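Local coordinates for ABC transporter, substrate binding protein (Mannopine) (Agrobacterium fabrum, PDB 5L9S), which serves as a periplasmic solute-binding protein of an ABC transporter and probably delivers the opine mannopine for uptake, at residues 160-163 / 164-167. Sequence-based numbering, arbitrary orientation.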
# COMPACT_ATOMS: atom_id res chain seq x y z
N GLY A 160 23.16 2.85 4.16
CA GLY A 160 23.75 3.35 2.92
C GLY A 160 23.51 2.56 1.66
O GLY A 160 24.14 2.85 0.64
N VAL A 161 22.60 1.57 1.68
CA VAL A 161 22.25 0.80 0.49
C VAL A 161 21.36 1.69 -0.42
O VAL A 161 20.33 2.20 0.05
CB VAL A 161 21.56 -0.56 0.83
CG1 VAL A 161 21.12 -1.30 -0.43
CG2 VAL A 161 22.46 -1.45 1.68
N PRO A 162 21.75 1.94 -1.69
CA PRO A 162 20.89 2.75 -2.58
C PRO A 162 19.63 1.98 -2.93
O PRO A 162 19.68 0.75 -3.00
CB PRO A 162 21.77 2.99 -3.81
CG PRO A 162 22.73 1.86 -3.83
CD PRO A 162 22.95 1.44 -2.40
N ARG A 163 18.50 2.69 -3.12
CA ARG A 163 17.19 2.07 -3.38
C ARG A 163 17.16 1.12 -4.60
O ARG A 163 16.44 0.12 -4.57
CB ARG A 163 16.05 3.09 -3.45
CG ARG A 163 16.32 4.43 -4.11
CD ARG A 163 15.01 5.08 -4.53
NE ARG A 163 15.08 5.53 -5.92
CZ ARG A 163 14.05 5.58 -6.76
NH1 ARG A 163 14.23 5.98 -8.01
NH2 ARG A 163 12.84 5.23 -6.36
N GLU A 164 17.95 1.41 -5.63
CA GLU A 164 18.05 0.60 -6.85
C GLU A 164 18.74 -0.76 -6.59
O GLU A 164 18.47 -1.74 -7.29
CB GLU A 164 18.81 1.37 -7.95
CG GLU A 164 18.28 2.77 -8.24
CD GLU A 164 18.72 3.88 -7.30
OE1 GLU A 164 17.92 4.82 -7.08
OE2 GLU A 164 19.86 3.82 -6.77
N LYS A 165 19.62 -0.81 -5.57
CA LYS A 165 20.35 -1.99 -5.15
C LYS A 165 19.75 -2.64 -3.87
O LYS A 165 20.37 -3.55 -3.29
CB LYS A 165 21.83 -1.63 -4.92
CG LYS A 165 22.62 -1.25 -6.18
CD LYS A 165 24.11 -1.08 -5.87
CE LYS A 165 24.95 -0.94 -7.12
NZ LYS A 165 26.41 -1.03 -6.83
N LEU A 166 18.55 -2.18 -3.43
CA LEU A 166 17.88 -2.64 -2.21
C LEU A 166 17.49 -4.10 -2.25
O LEU A 166 17.80 -4.82 -1.30
CB LEU A 166 16.68 -1.74 -1.85
CG LEU A 166 15.99 -2.00 -0.49
CD1 LEU A 166 16.94 -1.81 0.69
CD2 LEU A 166 14.75 -1.15 -0.32
N PHE A 167 16.78 -4.55 -3.31
CA PHE A 167 16.34 -5.95 -3.46
C PHE A 167 17.32 -6.75 -4.35
O PHE A 167 17.70 -6.23 -5.40
CB PHE A 167 14.91 -6.03 -4.01
CG PHE A 167 13.85 -5.63 -3.02
CD1 PHE A 167 13.34 -6.56 -2.11
CD2 PHE A 167 13.31 -4.35 -3.03
CE1 PHE A 167 12.34 -6.19 -1.21
CE2 PHE A 167 12.29 -3.99 -2.15
CZ PHE A 167 11.81 -4.92 -1.24
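Arg163 and Glu164 are neighbours in sequence whose side chains fold back onto each other as a salt bridge. Arg163 NE gives its hydrogen to Glu164 OE1 at 3.1 Å, with a bent N-H...O angle of 138°. OE1 is met on its anti side, and each partner lies tilted from the plane of the other. The guanidinium and carboxylate planes stand 79° apart, so this is a one-atom contact and not a paired, coplanar bridge. The bend of Glu164 at chi2 (81°) carries its carboxylate back over Arg163, and Glu164 OE1 also rests 3.4 Å from Arg163 CG. Glu164 OE2 lies against Pro162 CB at 3.6 Å. Beyond the bridge, Arg163 NH1 and NH2 bond to the carbonyl oxygens of Glu299 and Ile302. All three guanidinium nitrogens thus have partners, and the loop is tied to the C-terminal end of helix 295-300 and to the residues just after it.

Pro162 also meets Lys165. Pro162 CG packs on Lys165 CB at 3.8 Å and on the aliphatic chain beyond. On the inner side, the chi1 rotation of Val161 swings CG1 away from the backbone N, and CG1 reaches Lys165 O and Leu166 CA. Leu166 itself is buried against Ala153 and Leu156 of helix 149-158.

Lys165 N bonds to Pro162 O at 3.0 Å, and Leu166 N makes a weak bond to Arg163 O. Two such i to i+3 bonds in succession close overlapping type I beta-turns, the second loosely, here in the surface loop joining helices 149-158 and 171-181 of the periplasmic binding protein fold.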